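Local coordinates for MNMC2 (Aquifex aeolicus, PDB 3VYW), which transfers a methyl group from S-adenosylmethionine to a modified wobble uridine of tRNA, working without the oxidase domain to which such enzymes are usually fused, at residues V113-K116 with H117-V121; L89-A92 with K93-V97; P146-E149 with I150-L154; A74-E77 with S78-F82; K233-T237 with L238-V242. All blocks are in the same frame, centred on the assembly; numbering follows the deposited sequence.

Interaction 1 of 5, residues V113-K116 with H117-V121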
# COMPACT_ATOMS: atom_id res chain seq x y z
N VAL A 113 -8.36 1.11 -13.88
CA VAL A 113 -9.73 1.03 -13.48
C VAL A 113 -10.28 2.39 -13.13
O VAL A 113 -11.37 2.71 -13.48
CB VAL A 113 -9.92 0.02 -12.36
CG1 VAL A 113 -11.27 0.15 -11.73
CG2 VAL A 113 -9.74 -1.36 -12.92
N ALA A 114 -9.51 3.19 -12.45
CA ALA A 114 -9.94 4.51 -12.13
C ALA A 114 -10.16 5.36 -13.35
O ALA A 114 -11.15 6.03 -13.45
CB ALA A 114 -8.92 5.16 -11.24
N LEU A 115 -9.23 5.35 -14.28
CA LEU A 115 -9.32 6.17 -15.45
C LEU A 115 -10.50 5.82 -16.30
O LEU A 115 -11.08 6.66 -16.90
CB LEU A 115 -8.06 6.13 -16.26
CG LEU A 115 -6.81 6.78 -15.73
CD1 LEU A 115 -5.67 6.44 -16.65
CD2 LEU A 115 -6.94 8.26 -15.60
N LYS A 116 -10.87 4.57 -16.39
CA LYS A 116 -12.06 4.26 -17.13
C LYS A 116 -13.31 4.88 -16.54
O LYS A 116 -14.11 5.44 -17.23
CB LYS A 116 -12.23 2.77 -17.21
CG LYS A 116 -13.12 2.35 -18.35
CD LYS A 116 -13.96 1.16 -17.99
CE LYS A 116 -15.07 0.98 -18.98
NZ LYS A 116 -14.56 0.87 -20.36
N HIS A 117 -13.49 4.74 -15.25
CA HIS A 117 -14.56 5.39 -14.57
C HIS A 117 -14.46 6.85 -14.52
O HIS A 117 -15.43 7.53 -14.66
CB HIS A 117 -14.71 4.80 -13.20
CG HIS A 117 -15.04 3.37 -13.25
ND1 HIS A 117 -16.24 2.91 -12.99
CD2 HIS A 117 -14.30 2.29 -13.63
CE1 HIS A 117 -16.26 1.61 -13.16
NE2 HIS A 117 -15.06 1.23 -13.55
N LEU A 118 -13.29 7.39 -14.30
CA LEU A 118 -13.23 8.81 -14.19
C LEU A 118 -13.67 9.44 -15.47
O LEU A 118 -14.38 10.39 -15.47
CB LEU A 118 -11.82 9.25 -13.94
CG LEU A 118 -11.33 9.11 -12.54
CD1 LEU A 118 -9.86 9.40 -12.52
CD2 LEU A 118 -12.06 10.12 -11.71
N TRP A 119 -13.16 8.93 -16.57
CA TRP A 119 -13.56 9.39 -17.86
C TRP A 119 -14.98 9.11 -18.26
O TRP A 119 -15.56 9.86 -18.98
CB TRP A 119 -12.54 9.09 -18.92
CG TRP A 119 -11.34 9.95 -18.76
CD1 TRP A 119 -11.29 11.23 -18.30
CD2 TRP A 119 -9.97 9.61 -19.03
NE1 TRP A 119 -10.03 11.68 -18.28
CE2 TRP A 119 -9.20 10.76 -18.71
CE3 TRP A 119 -9.34 8.50 -19.51
CZ2 TRP A 119 -7.85 10.79 -18.86
CZ3 TRP A 119 -7.98 8.54 -19.65
CH2 TRP A 119 -7.25 9.65 -19.33
N GLU A 120 -15.56 8.02 -17.82
CA GLU A 120 -16.94 7.82 -18.15
C GLU A 120 -17.74 8.91 -17.51
O GLU A 120 -18.64 9.44 -18.10
CB GLU A 120 -17.41 6.46 -17.67
CG GLU A 120 -16.58 5.34 -18.25
CD GLU A 120 -17.24 3.99 -18.19
OE1 GLU A 120 -17.52 3.49 -17.10
OE2 GLU A 120 -17.43 3.40 -19.25
N VAL A 121 -17.43 9.23 -16.27
CA VAL A 121 -18.16 10.25 -15.57
C VAL A 121 -18.00 11.63 -16.15
O VAL A 121 -18.96 12.33 -16.31
CB VAL A 121 -17.74 10.27 -14.11
CG1 VAL A 121 -17.87 11.65 -13.54
CG2 VAL A 121 -18.56 9.26 -13.35
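L118 N bonds back to A114 O at 2.7 Å and W119 N to L115 O at 3.1 Å, the four-residue spacing of one alpha helix that runs unbroken through 113-116 and 117-121. The first donor comes nearly head-on to its carbonyl, C=O...N 166°, while the second stands above the carbonyl plane; one residue earlier, H117 N reaches V113 O only weakly. L115 and W119 project side by side in the same direction. Methyl CD2 of L115 lies over one face of the indole, off toward the rim, 4.2 Å from the six-membered ring's centroid and 17° from its normal, a CH-pi contact. V127 of strand 126-133 packs on both side chains and L125 O accepts the bond from W119 NE1, so a broad apolar ring with a single N-H suits this place. H117 presents a ring edge to V113 O, 3.0 Å from CD2, and its NE2 is hydrogen-bonded to Y147 OH. On the outer side K116, its CG anti to the backbone N (chi1 -159°) and its chain bent at chi2 and chi4, runs toward E120: CE is 3.4 Å from OE2, and NZ makes a long salt bridge of 4.0 Å to the same oxygen, its stronger partner being P146 O. Such a helix, apolar toward the sheet and charged outward, connects the strands of a beta-alpha-beta unit, here 97-103 and 126-133 of the Rossmann-like methyltransferase fold.

Interaction 2 of 5, residues L89-A92 with K93-V97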
# COMPACT_ATOMS: atom_id res chain seq x y z
N LEU A 89 -14.71 9.61 -8.14
CA LEU A 89 -15.74 9.56 -9.14
C LEU A 89 -16.84 10.55 -8.90
O LEU A 89 -17.38 11.09 -9.82
CB LEU A 89 -16.30 8.16 -9.26
CG LEU A 89 -15.37 7.02 -9.61
CD1 LEU A 89 -16.13 5.77 -9.97
CD2 LEU A 89 -14.42 7.40 -10.72
N GLU A 90 -17.22 10.73 -7.65
CA GLU A 90 -18.13 11.77 -7.28
C GLU A 90 -17.52 13.12 -7.55
O GLU A 90 -18.13 13.99 -8.10
CB GLU A 90 -18.38 11.71 -5.80
CG GLU A 90 -19.28 10.60 -5.34
CD GLU A 90 -19.25 10.45 -3.84
OE1 GLU A 90 -18.98 11.44 -3.14
OE2 GLU A 90 -19.48 9.34 -3.35
N LYS A 91 -16.29 13.31 -7.14
CA LYS A 91 -15.67 14.59 -7.27
C LYS A 91 -15.52 15.01 -8.69
O LYS A 91 -15.40 16.17 -8.99
CB LYS A 91 -14.33 14.61 -6.57
CG LYS A 91 -14.46 14.48 -5.09
CD LYS A 91 -13.12 14.71 -4.45
CE LYS A 91 -13.14 14.30 -3.01
NZ LYS A 91 -11.95 14.83 -2.31
N ALA A 92 -15.47 14.02 -9.56
CA ALA A 92 -15.16 14.23 -10.94
C ALA A 92 -16.16 15.04 -11.68
O ALA A 92 -15.80 15.82 -12.54
CB ALA A 92 -14.94 12.90 -11.63
N LYS A 93 -17.43 14.86 -11.38
CA LYS A 93 -18.44 15.54 -12.16
C LYS A 93 -18.32 17.04 -12.04
O LYS A 93 -18.45 17.75 -13.01
CB LYS A 93 -19.83 15.11 -11.74
CG LYS A 93 -19.87 13.94 -10.79
CD LYS A 93 -21.31 13.55 -10.54
CE LYS A 93 -21.42 12.38 -9.59
NZ LYS A 93 -20.54 11.23 -9.97
N GLU A 94 -18.13 17.51 -10.82
CA GLU A 94 -17.82 18.89 -10.57
C GLU A 94 -16.48 19.37 -11.06
O GLU A 94 -16.33 20.47 -11.52
CB GLU A 94 -17.91 19.17 -9.09
CG GLU A 94 -19.19 19.86 -8.65
CD GLU A 94 -19.85 19.13 -7.49
OE1 GLU A 94 -20.30 19.81 -6.53
OE2 GLU A 94 -19.91 17.87 -7.55
N ARG A 95 -15.46 18.57 -10.86
CA ARG A 95 -14.10 19.04 -11.00
C ARG A 95 -13.52 19.07 -12.38
O ARG A 95 -14.04 18.48 -13.27
CB ARG A 95 -13.20 18.21 -10.12
CG ARG A 95 -13.71 18.12 -8.72
CD ARG A 95 -12.71 18.80 -7.84
NE ARG A 95 -13.03 18.62 -6.45
CZ ARG A 95 -12.11 18.39 -5.53
NH1 ARG A 95 -10.85 18.31 -5.89
NH2 ARG A 95 -12.46 18.26 -4.27
N LYS A 96 -12.41 19.76 -12.51
CA LYS A 96 -11.66 19.77 -13.74
C LYS A 96 -10.30 19.13 -13.63
O LYS A 96 -9.59 19.01 -14.60
CB LYS A 96 -11.55 21.19 -14.25
CG LYS A 96 -12.87 21.73 -14.71
CD LYS A 96 -12.69 22.90 -15.65
CE LYS A 96 -13.96 23.20 -16.42
NZ LYS A 96 -13.66 23.57 -17.83
N VAL A 97 -9.90 18.78 -12.42
CA VAL A 97 -8.69 18.04 -12.25
C VAL A 97 -8.80 17.12 -11.08
O VAL A 97 -9.33 17.49 -10.08
CB VAL A 97 -7.53 18.98 -12.06
CG1 VAL A 97 -6.22 18.22 -12.01
CG2 VAL A 97 -7.51 19.94 -13.21
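K93 folds back over the preceding turn and touches L89 and E90 along its length. CB merely starts the chain off beside the A92-K93 peptide; CG then comes 3.2 Å from E90 O, and CD and CE continue past that same oxygen, CE being 4.1 Å from E90 CA. A bend at the last torsion, chi4 -49°, carries NZ to L89 O at 3.2 Å, where it donates from above the carbonyl plane. In this weakly bonded helix end K93 N turns not to L89 O but, weakly, to E90 O at 3.5 Å. A long, flexible, cationic chain suits the spot, since it can bring a donor to the turn where the backbone pattern is loosening. This is the C-terminal end of helix 88-94, which leads into strand 97-103 of the mixed sheet. On another side K91 and R95 run alongside each other. CD of K91 rests over one face of the R95 guanidinium, toward its rim and 3.6 Å from NH2, while K91 NZ stands 4.0 Å from NH2. Two cations this close would probably repel each other, but K91 NZ donates to K219 O and R95 NH1 forms a salt bridge with D188. The chemistry thus implies that the K91 methylene lies against the guanidinium while these outside acceptors probably offset the repulsion.

Interaction 3 of 5, residues P146-E149 with I150-L154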
# COMPACT_ATOMS: atom_id res chain seq x y z
N PRO A 146 -14.12 -5.18 -19.83
CA PRO A 146 -14.04 -3.92 -20.58
C PRO A 146 -12.95 -2.90 -20.25
O PRO A 146 -13.05 -1.77 -20.60
CB PRO A 146 -15.36 -3.29 -20.24
CG PRO A 146 -15.56 -3.70 -18.86
CD PRO A 146 -15.16 -5.12 -18.83
N TYR A 147 -11.93 -3.34 -19.56
CA TYR A 147 -10.80 -2.55 -19.15
C TYR A 147 -9.55 -2.72 -19.96
O TYR A 147 -8.57 -2.15 -19.63
CB TYR A 147 -10.48 -2.84 -17.70
CG TYR A 147 -11.60 -2.53 -16.80
CD1 TYR A 147 -12.52 -3.49 -16.48
CD2 TYR A 147 -11.74 -1.29 -16.26
CE1 TYR A 147 -13.57 -3.21 -15.64
CE2 TYR A 147 -12.79 -1.01 -15.42
CZ TYR A 147 -13.69 -1.98 -15.13
OH TYR A 147 -14.71 -1.70 -14.32
N ARG A 148 -9.56 -3.53 -20.99
CA ARG A 148 -8.38 -3.75 -21.79
C ARG A 148 -7.85 -2.58 -22.57
O ARG A 148 -6.69 -2.44 -22.70
CB ARG A 148 -8.59 -4.85 -22.77
CG ARG A 148 -7.79 -4.59 -24.01
CD ARG A 148 -7.87 -5.72 -24.99
NE ARG A 148 -7.67 -6.95 -24.27
CZ ARG A 148 -8.39 -8.04 -24.44
NH1 ARG A 148 -9.37 -8.06 -25.33
NH2 ARG A 148 -8.13 -9.11 -23.71
N GLU A 149 -8.72 -1.79 -23.14
CA GLU A 149 -8.32 -0.65 -23.93
C GLU A 149 -7.63 0.40 -23.13
O GLU A 149 -6.66 0.99 -23.54
CB GLU A 149 -9.55 0.00 -24.50
CG GLU A 149 -9.55 0.10 -25.98
CD GLU A 149 -9.88 -1.21 -26.63
OE1 GLU A 149 -11.05 -1.41 -27.01
OE2 GLU A 149 -8.98 -2.04 -26.76
N ILE A 150 -8.22 0.67 -21.99
CA ILE A 150 -7.74 1.62 -21.02
C ILE A 150 -6.45 1.19 -20.38
O ILE A 150 -5.61 1.99 -20.11
CB ILE A 150 -8.81 1.88 -19.98
CG1 ILE A 150 -8.53 3.15 -19.24
CG2 ILE A 150 -8.88 0.75 -19.00
CD1 ILE A 150 -8.11 4.27 -20.14
N HIS A 151 -6.31 -0.09 -20.11
CA HIS A 151 -5.08 -0.57 -19.57
C HIS A 151 -3.89 -0.46 -20.48
O HIS A 151 -2.82 -0.09 -20.06
CB HIS A 151 -5.26 -1.98 -19.09
CG HIS A 151 -4.19 -2.44 -18.17
ND1 HIS A 151 -3.77 -3.68 -18.14
CD2 HIS A 151 -3.45 -1.76 -17.26
CE1 HIS A 151 -2.82 -3.79 -17.24
NE2 HIS A 151 -2.62 -2.61 -16.71
N GLU A 152 -4.08 -0.82 -21.73
CA GLU A 152 -3.06 -0.72 -22.74
C GLU A 152 -2.70 0.70 -22.98
O GLU A 152 -1.58 1.02 -23.22
CB GLU A 152 -3.49 -1.40 -24.03
CG GLU A 152 -3.46 -2.91 -23.93
CD GLU A 152 -3.75 -3.59 -25.22
OE1 GLU A 152 -4.60 -4.49 -25.25
OE2 GLU A 152 -3.10 -3.24 -26.20
N PHE A 153 -3.67 1.57 -22.90
CA PHE A 153 -3.44 2.97 -23.04
C PHE A 153 -2.54 3.53 -21.97
O PHE A 153 -1.69 4.31 -22.25
CB PHE A 153 -4.79 3.65 -23.05
CG PHE A 153 -4.77 5.12 -22.87
CD1 PHE A 153 -4.95 5.93 -23.93
CD2 PHE A 153 -4.65 5.68 -21.64
CE1 PHE A 153 -4.97 7.28 -23.77
CE2 PHE A 153 -4.66 7.02 -21.47
CZ PHE A 153 -4.83 7.82 -22.54
N LEU A 154 -2.75 3.13 -20.73
CA LEU A 154 -1.88 3.50 -19.64
C LEU A 154 -0.50 2.96 -19.77
O LEU A 154 0.45 3.60 -19.49
CB LEU A 154 -2.48 3.06 -18.33
CG LEU A 154 -1.67 3.34 -17.08
CD1 LEU A 154 -1.64 4.81 -16.81
CD2 LEU A 154 -2.28 2.64 -15.91
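Y147 O accepts from H151 N at 3.1 Å, the first bond of helix 148-157, with the donor tilted 25° from the carbonyl plane. E152 N to R148 O and F153 N to E149 O continue the pattern. The methyl CG2 of I150 presses on the same carbonyl and lies at the edge of the Y147 ring, 4.1 Å from Y147 CB. With CG1 anti to the backbone N (chi1 -161°), CG2 sits between the backbone N and the carbonyl carbon, a sterically tight place that is the price of bringing this branch of a beta-branched residue 3.0 Å from Y147 O. R148 and E152 extend side by side on the exposed flank. What meets is mostly methylene and oxygen: E152 OE1 is 3.4 Å from R148 CG but 4.1 Å from NE, beyond a salt bridge, and the two charged planes stand 59° apart, so the attraction is probably diffuse. H151, buried, gives NE2 to L107 O and meets the ring of Y109, both binding residues for S-adenosylmethionine. Around this turn, Y147 packs on V113 of helix 109-121 and I75 of helix 74-86, L154 on L111, while F153 reaches L166 and L154 reaches L168 of strand 166-172.

Interaction 4 of 5, residues A74-E77 with S78-F82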
# COMPACT_ATOMS: atom_id res chain seq x y z
N ALA A 74 -9.09 -9.10 -9.28
CA ALA A 74 -8.32 -7.88 -9.35
C ALA A 74 -9.04 -6.57 -9.68
O ALA A 74 -8.75 -5.56 -9.12
CB ALA A 74 -7.15 -8.07 -10.28
N ILE A 75 -9.93 -6.60 -10.64
CA ILE A 75 -10.72 -5.44 -10.98
C ILE A 75 -11.62 -5.08 -9.86
O ILE A 75 -11.82 -3.94 -9.56
CB ILE A 75 -11.57 -5.68 -12.23
CG1 ILE A 75 -10.70 -5.83 -13.45
CG2 ILE A 75 -12.49 -4.53 -12.46
CD1 ILE A 75 -11.33 -6.68 -14.50
N ARG A 76 -12.20 -6.09 -9.25
CA ARG A 76 -13.09 -5.90 -8.14
C ARG A 76 -12.44 -5.32 -6.94
O ARG A 76 -13.01 -4.52 -6.29
CB ARG A 76 -13.82 -7.17 -7.81
CG ARG A 76 -14.87 -7.49 -8.83
CD ARG A 76 -15.54 -8.79 -8.55
NE ARG A 76 -16.54 -8.63 -7.52
CZ ARG A 76 -17.75 -8.18 -7.75
NH1 ARG A 76 -18.14 -7.85 -8.98
NH2 ARG A 76 -18.57 -8.07 -6.74
N GLU A 77 -11.23 -5.74 -6.65
CA GLU A 77 -10.46 -5.09 -5.63
C GLU A 77 -10.10 -3.65 -5.96
O GLU A 77 -10.18 -2.81 -5.14
CB GLU A 77 -9.22 -5.91 -5.30
CG GLU A 77 -8.20 -5.16 -4.48
CD GLU A 77 -7.03 -6.00 -4.18
OE1 GLU A 77 -7.07 -7.16 -4.53
OE2 GLU A 77 -6.07 -5.54 -3.60
N SER A 78 -9.71 -3.35 -7.17
CA SER A 78 -9.41 -1.98 -7.47
C SER A 78 -10.60 -1.09 -7.28
O SER A 78 -10.52 -0.05 -6.73
CB SER A 78 -8.94 -1.86 -8.91
OG SER A 78 -7.98 -2.81 -9.20
N LEU A 79 -11.72 -1.54 -7.80
CA LEU A 79 -12.97 -0.82 -7.72
C LEU A 79 -13.56 -0.64 -6.35
O LEU A 79 -14.02 0.42 -6.02
CB LEU A 79 -13.98 -1.52 -8.60
CG LEU A 79 -15.16 -0.69 -9.01
CD1 LEU A 79 -14.71 0.49 -9.81
CD2 LEU A 79 -16.09 -1.53 -9.83
N TYR A 80 -13.59 -1.70 -5.58
CA TYR A 80 -14.17 -1.64 -4.27
C TYR A 80 -13.28 -1.31 -3.11
O TYR A 80 -13.73 -0.75 -2.17
CB TYR A 80 -15.03 -2.86 -4.03
CG TYR A 80 -16.13 -2.95 -5.02
CD1 TYR A 80 -16.20 -3.98 -5.89
CD2 TYR A 80 -17.07 -1.97 -5.12
CE1 TYR A 80 -17.19 -4.06 -6.81
CE2 TYR A 80 -18.07 -2.05 -6.04
CZ TYR A 80 -18.11 -3.11 -6.88
OH TYR A 80 -19.08 -3.23 -7.80
N LYS A 81 -12.02 -1.69 -3.16
CA LYS A 81 -11.03 -1.23 -2.19
C LYS A 81 -10.34 0.09 -2.47
O LYS A 81 -10.03 0.82 -1.58
CB LYS A 81 -10.01 -2.30 -1.91
CG LYS A 81 -10.64 -3.61 -1.59
CD LYS A 81 -11.50 -3.47 -0.38
CE LYS A 81 -11.37 -4.65 0.53
NZ LYS A 81 -12.67 -4.95 1.12
N PHE A 82 -10.10 0.39 -3.72
CA PHE A 82 -9.57 1.69 -4.04
C PHE A 82 -10.25 2.77 -4.88
O PHE A 82 -10.09 3.94 -4.53
CB PHE A 82 -8.32 1.43 -4.86
CG PHE A 82 -7.32 0.66 -4.14
CD1 PHE A 82 -7.35 -0.70 -4.11
CD2 PHE A 82 -6.35 1.31 -3.46
CE1 PHE A 82 -6.42 -1.39 -3.42
CE2 PHE A 82 -5.41 0.62 -2.77
CZ PHE A 82 -5.45 -0.73 -2.75
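S78 holds A74 O with two bonds, its N at 3.1 Å and its OG at 2.9 Å, approaching from opposite faces of the carbonyl plane. A small hydroxyl suits this buried turn: with OG beside its own backbone N (chi1 -48°) it folds straight back onto the helix, and it also makes a weak bond to N110 OD1. E77 is buried on the same tight side. Its extended chain passes K81 at about a right angle, CG to CG 4.1 Å, and continues until OE2 lies 4.2 Å from CE1 of F82, the carboxylate nearly coplanar with the ring. S69 N donates to its other oxygen, OE1, so the buried acid has a polar partner. Helix 74-86 here packs against helix 109-121, A74 and S78 touching Y109 and F82 touching N110, and so flanks the S-adenosylmethionine pocket of the methyltransferase fold. Its backbone widens at 78-82 into a pi-type turn. E77 O still takes K81 N at 2.9 Å, but F82 N turns only weakly to S78 O, and the edge of the F82 ring faces E77 O. The outer side is looser. There a long, flexible side chain suits the exposed position of R76, which spreads its guanidinium so that CE1 of Y80 stands over its centre, 4.2 Å from NH2, while L79 CG lies over a face of the tyrosine ring.

Interaction 5 of 5, residues K233-T237 with L238-V242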
# COMPACT_ATOMS: atom_id res chain seq x y z
N LYS A 233 -3.41 2.52 13.53
CA LYS A 233 -2.93 3.24 14.65
C LYS A 233 -2.02 4.36 14.23
O LYS A 233 -2.03 5.37 14.81
CB LYS A 233 -2.29 2.29 15.65
CG LYS A 233 -1.54 2.93 16.79
CD LYS A 233 -2.32 2.90 18.07
CE LYS A 233 -1.46 3.26 19.25
NZ LYS A 233 -1.12 2.08 20.05
N SER A 234 -1.22 4.14 13.23
CA SER A 234 -0.38 5.16 12.66
C SER A 234 -1.15 6.30 11.99
O SER A 234 -0.81 7.43 12.11
CB SER A 234 0.57 4.53 11.66
OG SER A 234 1.68 4.01 12.27
N LEU A 235 -2.20 5.97 11.29
CA LEU A 235 -3.02 6.96 10.66
C LEU A 235 -3.69 7.85 11.67
O LEU A 235 -3.79 9.01 11.47
CB LEU A 235 -4.02 6.31 9.74
CG LEU A 235 -3.53 5.73 8.44
CD1 LEU A 235 -4.47 4.70 7.95
CD2 LEU A 235 -3.39 6.78 7.39
N LEU A 236 -4.14 7.27 12.76
CA LEU A 236 -4.74 7.98 13.85
C LEU A 236 -3.76 8.90 14.50
O LEU A 236 -4.10 9.97 14.85
CB LEU A 236 -5.28 7.02 14.89
CG LEU A 236 -6.59 6.34 14.58
CD1 LEU A 236 -6.81 5.19 15.52
CD2 LEU A 236 -7.74 7.29 14.61
N THR A 237 -2.54 8.45 14.63
CA THR A 237 -1.48 9.24 15.18
C THR A 237 -1.21 10.47 14.35
O THR A 237 -0.86 11.49 14.87
CB THR A 237 -0.23 8.40 15.32
OG1 THR A 237 -0.50 7.31 16.16
CG2 THR A 237 0.88 9.17 15.89
N LEU A 238 -1.37 10.36 13.05
CA LEU A 238 -1.09 11.42 12.12
C LEU A 238 -2.27 12.33 11.93
O LEU A 238 -2.19 13.33 11.30
CB LEU A 238 -0.64 10.85 10.80
CG LEU A 238 0.72 10.19 10.78
CD1 LEU A 238 0.98 9.54 9.47
CD2 LEU A 238 1.80 11.20 11.06
N GLY A 239 -3.37 12.00 12.57
CA GLY A 239 -4.54 12.81 12.51
C GLY A 239 -5.62 12.49 11.54
O GLY A 239 -6.53 13.22 11.42
N PHE A 240 -5.51 11.38 10.86
CA PHE A 240 -6.56 10.94 9.98
C PHE A 240 -7.73 10.41 10.74
O PHE A 240 -7.60 9.98 11.83
CB PHE A 240 -6.05 9.84 9.07
CG PHE A 240 -5.06 10.30 8.07
CD1 PHE A 240 -3.75 10.25 8.36
CD2 PHE A 240 -5.45 10.74 6.85
CE1 PHE A 240 -2.83 10.65 7.45
CE2 PHE A 240 -4.54 11.15 5.93
CZ PHE A 240 -3.22 11.10 6.24
N LYS A 241 -8.89 10.47 10.11
CA LYS A 241 -10.07 9.82 10.57
C LYS A 241 -10.00 8.51 9.87
O LYS A 241 -9.72 8.46 8.73
CB LYS A 241 -11.30 10.56 10.09
CG LYS A 241 -11.50 11.94 10.68
CD LYS A 241 -12.37 12.78 9.76
CE LYS A 241 -13.26 13.70 10.55
NZ LYS A 241 -14.63 13.85 10.00
N VAL A 242 -10.21 7.44 10.58
CA VAL A 242 -10.01 6.14 10.03
C VAL A 242 -11.28 5.34 10.02
O VAL A 242 -11.95 5.25 10.99
CB VAL A 242 -8.93 5.40 10.81
CG1 VAL A 242 -8.56 4.11 10.15
CG2 VAL A 242 -7.73 6.28 10.98
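F240 carries methyl CD2 of L235 over one face of its ring, toward the rim, and has L235 O in plane at its edge. The methyl is 4.0 Å from the ring centroid and 26° off the normal, a CH-pi contact, while L235 O stands 3.3 Å from F240 CD1. The same carbonyl accepts F240 N at 3.0 Å, so L235 meets F240 through both its side chain and its main chain. Together with G239 N to L236 O, 3.1 Å, this bond makes the Schellman motif that ends helix 229-237, and the leucine-phenylalanine pair is its customary hydrophobic contact. G239 turns the chain with positive phi, 96°, where a side chain would be jammed against the carbonyl oxygen of L238. Just before the turn, T237 OG1 donates to K233 O at 2.8 Å, from the face opposite that used by T237 N, so the hydroxyl of this exposed threonine folds back onto its own helix. Beyond the turn strand 241-246 begins, and V242 points back at the helix: its CG2 lies 3.9 Å from L235 CB and 3.8 Å from L236 CD2, the latter pair of side chains crossing at about a right angle. L238, also apolar, packs on L206 and L209 of helix 206-213, and F240 packs on A257 of strand 253-258.

In the fold
From the N terminus the order is interaction 4, 2, 1, 3 and 5. Each is a local contact within one continuous stretch, so none closes a long loop, nests in another or crosses one. Interactions 4 and 2 lie on successive helices without touching, their nearest atoms about 5 Å apart, yet both meet interaction 1: L79 packs on V113 and H117, and I75 on V113, while L89 and A92 pack on 117-121. Interaction 3 joins the same cluster through Y147, which touches helices 74-86 and 109-121. Helix 109-121 is thus the common neighbour of interactions 2, 3 and 4. Interaction 5 touches none of the others, its nearest atoms about 12 Å from interactions 2 and 4, and leads into outermost strand 241-246.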